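Beta-xylosidase (Uncultured organism, PDB 4MLG) hydrolyses xylo-oligosaccharides, probably releasing xylose from their non-reducing ends in a central pocket of a family 43 beta-propeller. Local coordinates at residues A[54-62]-A[280-288]; A[129-138]-A[149-159]. All coordinates share one frame; numbering follows the deposited sequence.

Contact 1: residues A[54-62]-A[280-288]; sequences FSMDDVEQG and FKGKWYLFH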
ATOM      1  N   PHE A  54      -9.150  28.972   2.857  1.00 66.01           N
ATOM      2  CA  PHE A  54      -9.292  30.355   3.293  1.00 68.82           C
ATOM      3  C   PHE A  54      -8.356  31.280   2.520  1.00 71.30           C
ATOM      4  O   PHE A  54      -7.257  30.882   2.133  1.00 71.74           O
ATOM      5  CB  PHE A  54      -9.030  30.475   4.796  1.00 67.20           C
ATOM      6  CG  PHE A  54      -9.939  29.624   5.639  1.00 66.31           C
ATOM      7  CD1 PHE A  54     -11.204  30.069   5.984  1.00 67.54           C
ATOM      8  CD2 PHE A  54      -9.525  28.381   6.090  1.00 64.52           C
ATOM      9  CE1 PHE A  54     -12.042  29.290   6.760  1.00 67.00           C
ATOM     10  CE2 PHE A  54     -10.358  27.598   6.864  1.00 64.17           C
ATOM     11  CZ  PHE A  54     -11.617  28.052   7.201  1.00 65.55           C
ATOM     12  N   SER A  55      -8.798  32.513   2.295  1.00 73.33           N
ATOM     13  CA  SER A  55      -7.990  33.494   1.577  1.00 74.66           C
ATOM     14  C   SER A  55      -8.062  34.868   2.236  1.00 76.76           C
ATOM     15  O   SER A  55      -9.088  35.242   2.803  1.00 78.04           O
ATOM     16  CB  SER A  55      -8.429  33.588   0.115  1.00 76.43           C
ATOM     17  OG  SER A  55      -9.787  33.981   0.014  1.00 78.67           O
ATOM     18  N   MET A  56      -6.962  35.613   2.161  1.00 76.93           N
ATOM     19  CA  MET A  56      -6.899  36.945   2.750  1.00 77.82           C
ATOM     20  C   MET A  56      -6.309  37.950   1.767  1.00 79.77           C
ATOM     21  O   MET A  56      -5.625  37.573   0.816  1.00 79.52           O
ATOM     22  CB  MET A  56      -6.055  36.929   4.027  1.00 75.84           C
ATOM     23  CG  MET A  56      -6.411  35.827   5.006  1.00 74.28           C
ATOM     24  SD  MET A  56      -5.394  35.867   6.492  1.00 79.66           S
ATOM     25  CE  MET A  56      -5.925  37.417   7.215  1.00 58.98           C
ATOM     26  N   ASP A  57      -6.579  39.229   2.005  1.00 82.66           N
ATOM     27  CA  ASP A  57      -5.964  40.302   1.234  1.00 85.69           C
ATOM     28  C   ASP A  57      -4.956  41.041   2.106  1.00 86.90           C
ATOM     29  O   ASP A  57      -3.980  41.604   1.610  1.00 87.96           O
ATOM     30  CB  ASP A  57      -7.024  41.270   0.707  1.00 88.80           C
ATOM     31  CG  ASP A  57      -7.734  40.742  -0.525  1.00 90.85           C
ATOM     32  OD1 ASP A  57      -7.063  40.116  -1.372  1.00 90.78           O
ATOM     33  OD2 ASP A  57      -8.959  40.953  -0.646  1.00 93.07           O
ATOM     34  N   ASP A  58      -5.204  41.029   3.412  1.00 86.79           N
ATOM     35  CA  ASP A  58      -4.306  41.642   4.382  1.00 87.40           C
ATOM     36  C   ASP A  58      -4.211  40.760   5.623  1.00 83.86           C
ATOM     37  O   ASP A  58      -5.209  40.521   6.300  1.00 83.28           O
ATOM     38  CB  ASP A  58      -4.797  43.039   4.760  1.00 93.19           C
ATOM     39  CG  ASP A  58      -3.867  43.742   5.725  1.00 96.86           C
ATOM     40  OD1 ASP A  58      -2.640  43.521   5.637  1.00 97.18           O
ATOM     41  OD2 ASP A  58      -4.361  44.515   6.572  1.00 99.00           O
ATOM     42  N   VAL A  59      -3.035  40.214   5.869  1.00 81.85           N
ATOM     43  CA  VAL A  59      -2.877  39.282   6.964  1.00 79.30           C
ATOM     44  C   VAL A  59      -3.116  39.928   8.321  1.00 81.76           C
ATOM     45  O   VAL A  59      -3.794  39.371   9.168  1.00 81.33           O
ATOM     46  CB  VAL A  59      -1.474  38.652   6.946  1.00 75.41           C
ATOM     47  CG1 VAL A  59      -1.291  37.725   8.127  1.00 73.08           C
ATOM     48  CG2 VAL A  59      -1.258  37.894   5.660  1.00 73.39           C
ATOM     49  N   GLU A  60      -2.536  41.102   8.524  1.00 84.58           N
ATOM     50  CA  GLU A  60      -2.665  41.801   9.799  1.00 87.45           C
ATOM     51  C   GLU A  60      -4.015  42.386  10.232  1.00 88.69           C
ATOM     52  O   GLU A  60      -4.403  42.226  11.375  1.00 88.73           O
ATOM     53  CB  GLU A  60      -1.561  42.830   9.930  1.00 91.31           C
ATOM     54  CG  GLU A  60      -0.230  42.190  10.240  1.00 92.60           C
ATOM     55  CD  GLU A  60       0.906  42.920   9.596  1.00 95.93           C
ATOM     56  OE1 GLU A  60       0.761  43.294   8.425  1.00 97.36           O
ATOM     57  OE2 GLU A  60       1.932  43.113  10.263  1.00 97.57           O
ATOM     58  N   GLN A  61      -4.725  43.066   9.346  1.00 90.71           N
ATOM     59  CA  GLN A  61      -6.058  43.563   9.693  1.00 92.65           C
ATOM     60  C   GLN A  61      -7.150  43.152   8.716  1.00 93.82           C
ATOM     61  O   GLN A  61      -8.282  43.605   8.817  1.00 96.34           O
ATOM     62  CB  GLN A  61      -6.062  45.078   9.919  1.00 93.67           C
ATOM     63  CG  GLN A  61      -6.894  45.503  11.122  1.00 93.73           C
ATOM     64  CD  GLN A  61      -6.181  46.488  12.024  1.00 93.92           C
ATOM     65  OE1 GLN A  61      -5.213  47.127  11.622  1.00 93.81           O
ATOM     66  NE2 GLN A  61      -6.661  46.626  13.247  1.00 94.28           N
ATOM     67  N   GLY A  62      -6.794  42.301   7.762  1.00 92.38           N
ATOM     68  CA  GLY A  62      -7.695  41.887   6.702  1.00 93.01           C
ATOM     69  C   GLY A  62      -8.841  40.953   7.049  1.00 93.54           C
ATOM     70  O   GLY A  62      -8.749  40.155   7.955  1.00 91.91           O
ATOM     71  N   PHE A 280       4.441  37.732   2.603  1.00 73.64           N
ATOM     72  CA  PHE A 280       3.288  38.425   2.043  1.00 74.36           C
ATOM     73  C   PHE A 280       3.377  39.927   2.302  1.00 76.53           C
ATOM     74  O   PHE A 280       3.431  40.367   3.451  1.00 77.22           O
ATOM     75  CB  PHE A 280       1.985  37.854   2.611  1.00 73.08           C
ATOM     76  CG  PHE A 280       0.751  38.323   1.892  1.00 73.01           C
ATOM     77  CD1 PHE A 280       0.373  37.749   0.689  1.00 71.60           C
ATOM     78  CD2 PHE A 280      -0.036  39.333   2.423  1.00 73.87           C
ATOM     79  CE1 PHE A 280      -0.765  38.177   0.025  1.00 71.92           C
ATOM     80  CE2 PHE A 280      -1.174  39.765   1.765  1.00 74.35           C
ATOM     81  CZ  PHE A 280      -1.540  39.186   0.564  1.00 73.38           C
ATOM     82  N   LYS A 281       3.398  40.699   1.218  1.00 78.18           N
ATOM     83  CA  LYS A 281       3.498  42.158   1.278  1.00 80.07           C
ATOM     84  C   LYS A 281       4.724  42.658   2.044  1.00 80.67           C
ATOM     85  O   LYS A 281       4.620  43.561   2.873  1.00 81.62           O
ATOM     86  CB  LYS A 281       2.216  42.775   1.847  1.00 80.60           C
ATOM     87  CG  LYS A 281       1.003  42.616   0.945  1.00 81.22           C
ATOM     88  CD  LYS A 281      -0.219  43.301   1.533  1.00 83.03           C
ATOM     89  CE  LYS A 281      -1.398  43.242   0.575  1.00 84.20           C
ATOM     90  NZ  LYS A 281      -2.621  43.863   1.155  1.00 85.13           N
ATOM     91  N   GLY A 282       5.879  42.066   1.759  1.00 80.86           N
ATOM     92  CA  GLY A 282       7.135  42.528   2.325  1.00 82.37           C
ATOM     93  C   GLY A 282       7.449  41.992   3.709  1.00 81.35           C
ATOM     94  O   GLY A 282       8.545  42.209   4.229  1.00 81.54           O
ATOM     95  N   LYS A 283       6.493  41.292   4.310  1.00 80.04           N
ATOM     96  CA  LYS A 283       6.682  40.744   5.650  1.00 78.51           C
ATOM     97  C   LYS A 283       6.492  39.231   5.678  1.00 75.49           C
ATOM     98  O   LYS A 283       5.680  38.683   4.931  1.00 75.62           O
ATOM     99  CB  LYS A 283       5.726  41.406   6.643  1.00 79.74           C
ATOM    100  CG  LYS A 283       5.870  42.912   6.724  1.00 83.04           C
ATOM    101  CD  LYS A 283       4.889  43.506   7.717  1.00 84.73           C
ATOM    102  CE  LYS A 283       5.021  45.019   7.769  1.00 88.41           C
ATOM    103  NZ  LYS A 283       4.063  45.633   8.728  1.00 89.69           N
ATOM    104  N   TRP A 284       7.246  38.562   6.544  1.00 72.94           N
ATOM    105  CA  TRP A 284       7.142  37.117   6.692  1.00 70.32           C
ATOM    106  C   TRP A 284       6.198  36.756   7.834  1.00 69.57           C
ATOM    107  O   TRP A 284       6.133  37.461   8.842  1.00 71.50           O
ATOM    108  CB  TRP A 284       8.523  36.502   6.926  1.00 69.17           C
ATOM    109  CG  TRP A 284       9.411  36.545   5.718  1.00 69.89           C
ATOM    110  CD1 TRP A 284      10.164  37.600   5.289  1.00 71.59           C
ATOM    111  CD2 TRP A 284       9.639  35.483   4.783  1.00 69.07           C
ATOM    112  NE1 TRP A 284      10.845  37.261   4.145  1.00 71.52           N
ATOM    113  CE2 TRP A 284      10.541  35.967   3.814  1.00 70.08           C
ATOM    114  CE3 TRP A 284       9.169  34.170   4.672  1.00 67.80           C
ATOM    115  CZ2 TRP A 284      10.982  35.183   2.747  1.00 70.14           C
ATOM    116  CZ3 TRP A 284       9.608  33.395   3.612  1.00 67.40           C
ATOM    117  CH2 TRP A 284      10.504  33.903   2.664  1.00 68.90           C
ATOM    118  N   TYR A 285       5.466  35.658   7.669  1.00 66.70           N
ATOM    119  CA  TYR A 285       4.502  35.224   8.674  1.00 65.07           C
ATOM    120  C   TYR A 285       4.655  33.741   9.001  1.00 64.05           C
ATOM    121  O   TYR A 285       4.975  32.933   8.130  1.00 64.52           O
ATOM    122  CB  TYR A 285       3.073  35.511   8.204  1.00 64.50           C
ATOM    123  CG  TYR A 285       2.791  36.978   7.976  1.00 66.06           C
ATOM    124  CD1 TYR A 285       2.334  37.785   9.011  1.00 67.59           C
ATOM    125  CD2 TYR A 285       2.984  37.559   6.730  1.00 67.18           C
ATOM    126  CE1 TYR A 285       2.078  39.129   8.810  1.00 69.83           C
ATOM    127  CE2 TYR A 285       2.731  38.901   6.519  1.00 69.72           C
ATOM    128  CZ  TYR A 285       2.277  39.682   7.563  1.00 70.64           C
ATOM    129  OH  TYR A 285       2.022  41.019   7.360  1.00 71.64           O
ATOM    130  N   LEU A 286       4.428  33.393  10.264  1.00 62.88           N
ATOM    131  CA  LEU A 286       4.451  31.999  10.687  1.00 60.75           C
ATOM    132  C   LEU A 286       3.043  31.533  11.033  1.00 60.97           C
ATOM    133  O   LEU A 286       2.598  31.670  12.173  1.00 62.58           O
ATOM    134  CB  LEU A 286       5.373  31.812  11.895  1.00 60.25           C
ATOM    135  CG  LEU A 286       5.480  30.389  12.455  1.00 58.24           C
ATOM    136  CD1 LEU A 286       6.188  29.474  11.469  1.00 57.37           C
ATOM    137  CD2 LEU A 286       6.178  30.380  13.808  1.00 58.54           C
ATOM    138  N   PHE A 287       2.337  30.996  10.043  1.00 59.41           N
ATOM    139  CA  PHE A 287       1.013  30.436  10.278  1.00 58.28           C
ATOM    140  C   PHE A 287       1.153  29.147  11.076  1.00 57.29           C
ATOM    141  O   PHE A 287       1.973  28.297  10.740  1.00 57.25           O
ATOM    142  CB  PHE A 287       0.298  30.157   8.955  1.00 57.83           C
ATOM    143  CG  PHE A 287      -0.042  31.395   8.174  1.00 57.89           C
ATOM    144  CD1 PHE A 287      -1.297  31.971   8.278  1.00 57.39           C
ATOM    145  CD2 PHE A 287       0.891  31.978   7.333  1.00 59.12           C
ATOM    146  CE1 PHE A 287      -1.613  33.108   7.560  1.00 58.50           C
ATOM    147  CE2 PHE A 287       0.579  33.115   6.613  1.00 60.25           C
ATOM    148  CZ  PHE A 287      -0.674  33.680   6.729  1.00 59.90           C
ATOM    149  N   HIS A 288       0.361  29.010  12.133  1.00 56.68           N
ATOM    150  CA  HIS A 288       0.403  27.819  12.977  1.00 55.31           C
ATOM    151  C   HIS A 288      -0.915  27.646  13.725  1.00 54.37           C
ATOM    152  O   HIS A 288      -1.930  28.215  13.329  1.00 53.26           O
ATOM    153  CB  HIS A 288       1.580  27.885  13.955  1.00 55.71           C
ATOM    154  CG  HIS A 288       1.578  29.102  14.829  1.00 57.11           C
ATOM    155  ND1 HIS A 288       1.831  30.367  14.345  1.00 57.97           N
ATOM    156  CD2 HIS A 288       1.368  29.243  16.159  1.00 57.36           C
ATOM    157  CE1 HIS A 288       1.768  31.237  15.338  1.00 58.66           C
ATOM    158  NE2 HIS A 288       1.489  30.579  16.449  1.00 58.60           N
TER
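In Val-59, CG1 lies anti to the backbone N (chi1 178°) while CG2 sits beside that nitrogen, a setting that hands the two methyls to different rings, CG1 to Tyr-285 and CG2 to Phe-280. CG1 rests over one face of the tyrosine in a CH-pi contact, 3.9 Å from the centroid of the Tyr-285 ring and shifted toward its rim. The same methyl reaches Phe-287, with Val-59 CG1 4.3 Å from Phe-287 CZ, and CG2 meets Phe-280 CD2 at 3.7 Å. Phe-280 in turn presents its edge to the backbone: Asp-57 O lies near the ring plane, 3.4 Å from Phe-280 CE2.

That carbonyl also takes a charged donor. Lys-281, fully extended beyond CG, reaches across from the type I' turn of the hairpin to give a 2.7 Å hydrogen bond from NZ to Asp-57 O, tilted 27° from the carbonyl plane. The carboxylate of Asp-57 pairs elsewhere, with Lys-24.

This is a seam between two neighbouring propeller blades. The turn after strand 50-56 leans against the hairpin of the blade that the N-terminal strand 5-6 completes, and Val-305 of that blade also packs on Val-59.

Just after Asp-57 in the turn, Asp-58 OD2 accepts from Gln-61 N, which comes from above the carboxylate plane, and closes an Asx motif. Glu-60 bends at chi2 and brings its carboxylate to the edge of the Tyr-285 ring, the two planes 85° apart. Tyr-285 OH and Glu-60 OE1 lie 2.8 Å apart in what is at most a weak hydrogen bond. Glu-60 OE2 forms a long salt bridge of 3.6 Å with Lys-283 NZ, but its stronger partner is the amino nitrogen of Met-1.

Contact 2: residues A[129-138]-A[149-159]; sequences IKGSYSMDPC and MYFGGLWGGQL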
ATOM      1  N   ILE A 129      -0.705   8.274  -5.335  1.00 52.50           N
ATOM      2  CA  ILE A 129       0.566   8.313  -6.050  1.00 52.23           C
ATOM      3  C   ILE A 129       1.332   7.005  -5.876  1.00 51.55           C
ATOM      4  O   ILE A 129       1.461   6.495  -4.764  1.00 51.07           O
ATOM      5  CB  ILE A 129       1.443   9.482  -5.559  1.00 53.49           C
ATOM      6  CG1 ILE A 129       0.730  10.818  -5.784  1.00 54.91           C
ATOM      7  CG2 ILE A 129       2.796   9.477  -6.254  1.00 53.72           C
ATOM      8  CD1 ILE A 129       1.525  12.020  -5.308  1.00 55.70           C
ATOM      9  N   LYS A 130       1.832   6.462  -6.981  1.00 53.11           N
ATOM     10  CA  LYS A 130       2.585   5.214  -6.955  1.00 54.34           C
ATOM     11  C   LYS A 130       3.850   5.340  -6.112  1.00 54.64           C
ATOM     12  O   LYS A 130       4.668   6.234  -6.335  1.00 55.98           O
ATOM     13  CB  LYS A 130       2.948   4.785  -8.378  1.00 55.45           C
ATOM     14  CG  LYS A 130       1.749   4.576  -9.286  1.00 56.07           C
ATOM     15  CD  LYS A 130       2.180   4.349 -10.723  1.00 56.44           C
ATOM     16  CE  LYS A 130       0.990   4.011 -11.603  1.00 56.38           C
ATOM     17  NZ  LYS A 130      -0.061   5.064 -11.558  1.00 55.99           N
ATOM     18  N   GLY A 131       4.001   4.444  -5.143  1.00 53.97           N
ATOM     19  CA  GLY A 131       5.182   4.422  -4.299  1.00 53.56           C
ATOM     20  C   GLY A 131       5.075   5.324  -3.086  1.00 54.58           C
ATOM     21  O   GLY A 131       5.928   5.286  -2.199  1.00 55.41           O
ATOM     22  N   SER A 132       4.023   6.136  -3.046  1.00 54.42           N
ATOM     23  CA  SER A 132       3.831   7.090  -1.958  1.00 53.91           C
ATOM     24  C   SER A 132       3.557   6.392  -0.630  1.00 52.71           C
ATOM     25  O   SER A 132       2.942   5.325  -0.591  1.00 51.80           O
ATOM     26  CB  SER A 132       2.687   8.050  -2.284  1.00 55.10           C
ATOM     27  OG  SER A 132       1.468   7.346  -2.450  1.00 55.15           O
ATOM     28  N   TYR A 133       4.021   7.002   0.455  1.00 51.95           N
ATOM     29  CA  TYR A 133       3.795   6.473   1.793  1.00 50.63           C
ATOM     30  C   TYR A 133       3.925   7.578   2.835  1.00 52.21           C
ATOM     31  O   TYR A 133       4.321   8.698   2.511  1.00 54.68           O
ATOM     32  CB  TYR A 133       4.757   5.320   2.094  1.00 50.28           C
ATOM     33  CG  TYR A 133       6.223   5.697   2.117  1.00 51.44           C
ATOM     34  CD1 TYR A 133       6.866   5.979   3.315  1.00 51.56           C
ATOM     35  CD2 TYR A 133       6.970   5.753   0.945  1.00 52.46           C
ATOM     36  CE1 TYR A 133       8.204   6.314   3.348  1.00 51.83           C
ATOM     37  CE2 TYR A 133       8.313   6.088   0.969  1.00 52.65           C
ATOM     38  CZ  TYR A 133       8.924   6.368   2.174  1.00 52.48           C
ATOM     39  OH  TYR A 133      10.259   6.702   2.211  1.00 53.03           O
ATOM     40  N   SER A 134       3.583   7.255   4.080  1.00 51.07           N
ATOM     41  CA  SER A 134       3.588   8.225   5.174  1.00 51.14           C
ATOM     42  C   SER A 134       2.693   9.431   4.878  1.00 53.01           C
ATOM     43  O   SER A 134       1.754   9.332   4.088  1.00 52.32           O
ATOM     44  CB  SER A 134       5.012   8.670   5.516  1.00 49.50           C
ATOM     45  OG  SER A 134       5.030   9.433   6.708  1.00 48.92           O
ATOM     46  N   MET A 135       2.985  10.567   5.504  1.00 54.73           N
ATOM     47  CA  MET A 135       2.105  11.729   5.403  1.00 56.14           C
ATOM     48  C   MET A 135       2.826  13.075   5.508  1.00 57.76           C
ATOM     49  O   MET A 135       4.046  13.156   5.343  1.00 57.53           O
ATOM     50  CB  MET A 135       1.009  11.638   6.465  1.00 55.97           C
ATOM     51  CG  MET A 135       1.466  10.986   7.757  1.00 56.48           C
ATOM     52  SD  MET A 135       2.750  11.915   8.622  1.00 56.03           S
ATOM     53  CE  MET A 135       1.766  12.818   9.814  1.00 52.16           C
ATOM     54  N   ASP A 136       2.051  14.121   5.792  1.00 58.57           N
ATOM     55  CA  ASP A 136       2.548  15.497   5.874  1.00 60.35           C
ATOM     56  C   ASP A 136       3.419  15.928   4.692  1.00 61.10           C
ATOM     57  O   ASP A 136       4.591  16.254   4.871  1.00 62.83           O
ATOM     58  CB  ASP A 136       3.301  15.725   7.189  1.00 61.64           C
ATOM     59  CG  ASP A 136       2.370  15.882   8.376  1.00 62.76           C
ATOM     60  OD1 ASP A 136       1.162  15.602   8.225  1.00 63.28           O
ATOM     61  OD2 ASP A 136       2.846  16.275   9.462  1.00 63.83           O
ATOM     62  N   PRO A 137       2.845  15.940   3.477  1.00 59.06           N
ATOM     63  CA  PRO A 137       3.636  16.340   2.312  1.00 56.41           C
ATOM     64  C   PRO A 137       3.801  17.851   2.224  1.00 54.78           C
ATOM     65  O   PRO A 137       2.917  18.601   2.644  1.00 55.26           O
ATOM     66  CB  PRO A 137       2.788  15.848   1.140  1.00 56.65           C
ATOM     67  CG  PRO A 137       1.398  15.928   1.645  1.00 57.81           C
ATOM     68  CD  PRO A 137       1.473  15.560   3.100  1.00 58.58           C
ATOM     69  N   CYS A 138       4.937  18.280   1.688  1.00 52.21           N
ATOM     70  CA  CYS A 138       5.198  19.688   1.419  1.00 49.57           C
ATOM     71  C   CYS A 138       5.731  19.821  -0.002  1.00 48.90           C
ATOM     72  O   CYS A 138       6.721  19.185  -0.357  1.00 47.84           O
ATOM     73  CB  CYS A 138       6.218  20.240   2.414  1.00 47.61           C
ATOM     74  SG  CYS A 138       6.942  21.829   1.944  1.00 81.08           S
ATOM     75  N   MET A 149       8.724  17.290  -3.408  1.00 57.06           N
ATOM     76  CA  MET A 149       7.856  16.944  -2.286  1.00 55.34           C
ATOM     77  C   MET A 149       8.675  16.527  -1.072  1.00 54.48           C
ATOM     78  O   MET A 149       9.567  15.686  -1.174  1.00 55.22           O
ATOM     79  CB  MET A 149       6.885  15.818  -2.654  1.00 54.55           C
ATOM     80  CG  MET A 149       6.125  15.258  -1.450  1.00 54.05           C
ATOM     81  SD  MET A 149       5.126  13.791  -1.785  1.00 56.99           S
ATOM     82  CE  MET A 149       3.787  14.499  -2.738  1.00 48.29           C
ATOM     83  N   TYR A 150       8.366  17.120   0.076  1.00 53.05           N
ATOM     84  CA  TYR A 150       8.976  16.715   1.334  1.00 51.50           C
ATOM     85  C   TYR A 150       7.901  16.116   2.227  1.00 52.13           C
ATOM     86  O   TYR A 150       6.916  16.780   2.551  1.00 53.83           O
ATOM     87  CB  TYR A 150       9.643  17.907   2.023  1.00 51.23           C
ATOM     88  CG  TYR A 150      10.716  18.561   1.184  1.00 53.97           C
ATOM     89  CD1 TYR A 150      12.045  18.168   1.291  1.00 54.78           C
ATOM     90  CD2 TYR A 150      10.401  19.563   0.276  1.00 54.69           C
ATOM     91  CE1 TYR A 150      13.027  18.758   0.522  1.00 55.62           C
ATOM     92  CE2 TYR A 150      11.376  20.158  -0.499  1.00 56.17           C
ATOM     93  CZ  TYR A 150      12.687  19.752  -0.372  1.00 56.65           C
ATOM     94  OH  TYR A 150      13.658  20.346  -1.144  1.00 58.04           O
ATOM     95  N   PHE A 151       8.082  14.859   2.613  1.00 50.63           N
ATOM     96  CA  PHE A 151       7.092  14.181   3.439  1.00 49.34           C
ATOM     97  C   PHE A 151       7.736  13.340   4.534  1.00 49.83           C
ATOM     98  O   PHE A 151       8.962  13.223   4.602  1.00 49.23           O
ATOM     99  CB  PHE A 151       6.166  13.317   2.578  1.00 47.23           C
ATOM    100  CG  PHE A 151       6.852  12.150   1.925  1.00 45.32           C
ATOM    101  CD1 PHE A 151       6.844  10.897   2.522  1.00 44.86           C
ATOM    102  CD2 PHE A 151       7.496  12.300   0.708  1.00 47.06           C
ATOM    103  CE1 PHE A 151       7.471   9.821   1.920  1.00 45.38           C
ATOM    104  CE2 PHE A 151       8.123  11.227   0.102  1.00 47.15           C
ATOM    105  CZ  PHE A 151       8.110   9.987   0.708  1.00 46.31           C
ATOM    106  N   GLY A 152       6.895  12.756   5.384  1.00 49.76           N
ATOM    107  CA  GLY A 152       7.357  11.948   6.497  1.00 49.76           C
ATOM    108  C   GLY A 152       6.686  12.345   7.799  1.00 52.46           C
ATOM    109  O   GLY A 152       6.270  13.492   7.972  1.00 52.55           O
ATOM    110  N   GLY A 153       6.581  11.390   8.718  1.00 53.34           N
ATOM    111  CA  GLY A 153       5.987  11.637  10.019  1.00 53.78           C
ATOM    112  C   GLY A 153       6.090  10.429  10.930  1.00 53.98           C
ATOM    113  O   GLY A 153       5.670   9.334  10.564  1.00 53.96           O
ATOM    114  N   LEU A 154       6.647  10.626  12.122  1.00 54.84           N
ATOM    115  CA  LEU A 154       6.845   9.527  13.066  1.00 54.56           C
ATOM    116  C   LEU A 154       5.547   8.993  13.662  1.00 52.66           C
ATOM    117  O   LEU A 154       4.506   9.648  13.610  1.00 51.75           O
ATOM    118  CB  LEU A 154       7.788   9.949  14.197  1.00 56.42           C
ATOM    119  CG  LEU A 154       9.262  10.117  13.833  1.00 58.59           C
ATOM    120  CD1 LEU A 154      10.095  10.387  15.079  1.00 58.86           C
ATOM    121  CD2 LEU A 154       9.772   8.889  13.093  1.00 58.41           C
ATOM    122  N   TRP A 155       5.633   7.787  14.221  1.00 51.87           N
ATOM    123  CA  TRP A 155       4.546   7.172  14.982  1.00 50.38           C
ATOM    124  C   TRP A 155       3.279   6.943  14.155  1.00 50.24           C
ATOM    125  O   TRP A 155       3.190   5.976  13.400  1.00 50.78           O
ATOM    126  CB  TRP A 155       4.241   7.989  16.244  1.00 48.26           C
ATOM    127  CG  TRP A 155       5.416   8.116  17.179  1.00 47.59           C
ATOM    128  CD1 TRP A 155       6.656   7.564  17.022  1.00 47.31           C
ATOM    129  CD2 TRP A 155       5.455   8.842  18.414  1.00 48.28           C
ATOM    130  NE1 TRP A 155       7.463   7.903  18.081  1.00 47.60           N
ATOM    131  CE2 TRP A 155       6.750   8.686  18.950  1.00 48.62           C
ATOM    132  CE3 TRP A 155       4.522   9.608  19.119  1.00 48.29           C
ATOM    133  CZ2 TRP A 155       7.134   9.269  20.158  1.00 49.01           C
ATOM    134  CZ3 TRP A 155       4.905  10.186  20.318  1.00 48.28           C
ATOM    135  CH2 TRP A 155       6.200  10.012  20.824  1.00 48.56           C
ATOM    136  N   GLY A 156       2.305   7.835  14.305  1.00 49.53           N
ATOM    137  CA  GLY A 156       1.049   7.723  13.584  1.00 47.89           C
ATOM    138  C   GLY A 156       1.220   7.912  12.090  1.00 46.98           C
ATOM    139  O   GLY A 156       0.363   7.510  11.300  1.00 45.58           O
ATOM    140  N   GLY A 157       2.337   8.522  11.703  1.00 47.91           N
ATOM    141  CA  GLY A 157       2.625   8.782  10.304  1.00 47.46           C
ATOM    142  C   GLY A 157       3.228   7.594   9.578  1.00 47.84           C
ATOM    143  O   GLY A 157       3.460   7.653   8.371  1.00 48.51           O
ATOM    144  N   GLN A 158       3.495   6.525  10.324  1.00 49.30           N
ATOM    145  CA  GLN A 158       3.944   5.252   9.759  1.00 51.05           C
ATOM    146  C   GLN A 158       5.295   5.321   9.047  1.00 52.83           C
ATOM    147  O   GLN A 158       5.641   4.414   8.290  1.00 53.86           O
ATOM    148  CB  GLN A 158       2.882   4.677   8.810  1.00 51.37           C
ATOM    149  CG  GLN A 158       1.510   4.506   9.441  1.00 51.17           C
ATOM    150  CD  GLN A 158       0.442   4.155   8.423  1.00 50.90           C
ATOM    151  OE1 GLN A 158       0.691   4.163   7.217  1.00 50.52           O
ATOM    152  NE2 GLN A 158      -0.755   3.844   8.905  1.00 51.11           N
ATOM    153  N   LEU A 159       6.057   6.382   9.295  1.00 52.85           N
ATOM    154  CA  LEU A 159       7.356   6.553   8.649  1.00 51.98           C
ATOM    155  C   LEU A 159       8.348   5.481   9.092  1.00 52.18           C
ATOM    156  O   LEU A 159       9.251   5.113   8.343  1.00 53.18           O
ATOM    157  CB  LEU A 159       7.922   7.947   8.935  1.00 52.53           C
ATOM    158  CG  LEU A 159       9.237   8.349   8.264  1.00 51.93           C
ATOM    159  CD1 LEU A 159       9.084   8.397   6.752  1.00 52.36           C
ATOM    160  CD2 LEU A 159       9.719   9.690   8.798  1.00 51.84           C
TER
HETATM  161  O   HOH W   1       2.271   4.434   4.770  1.00 49.04           O
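Cys-138 and Tyr-150 form an antiparallel hydrogen-bonded pair, with Tyr-150 N to Cys-138 O at 2.7 Å and a weak return bond, and farther along Gly-152 N gives a nearly straight bond (169°) of 2.9 Å to Met-135 O. Beyond that bond a side chain takes over: Ser-134 OG, anti to its own N (chi1 -170°), donates to Gly-157 O at 2.9 Å from above the carbonyl plane. Met-135 folds its chain back at chi2 and chi3 and lays SD against two glycines, 3.5 Å from Gly-153 CA and 3.6 Å from Gly-157 CA; a CB on either would run into the sulfur.

Among the side chains, Phe-151 points its edge at the centre of the Tyr-133 face, a T-shaped pair with centroids 5.1 Å apart and planes at 88°. Leu-159 CD1 touches the same tyrosine, whose OH bonds to Asn-165. With an alanine in place of Tyr-133, the edge of Phe-151 would probably lose the face it meets and Asn-165 its hydroxyl partner.

Asp-136, held by Ala-224 N, lies beside a sulfate that probably came from the crystallisation liquor and touches the calcium ligand His-274, while the Cys-138 side chain comes within about 5 Å of the metal. The loop thus leads into the innermost strand of a blade at the central pocket, where family 43 propellers have their active site.

In the fold
Along the chain the order is 54-62, 129-138, 149-159, 280-288, so contact 2 is made entirely within the long run of chain between the two halves of contact 1. Their centres stand 28 Å apart on opposite sides of the chain's centre, and their nearest atoms are about 12 Å apart, without touching. They share no sheet. Contact 1 joins the sheet holding strand 50-56 to the one holding 276-280 and 283-290, bringing distant parts of the sequence together where the propeller ring closes. Contact 2 is local, shaping the edge hairpin of 138-141 and 147-151, its Cys-138 end near the calcium. One therefore probably helps close the ring, while the other lies, at its Asp-136 and Cys-138 end, by the central pocket.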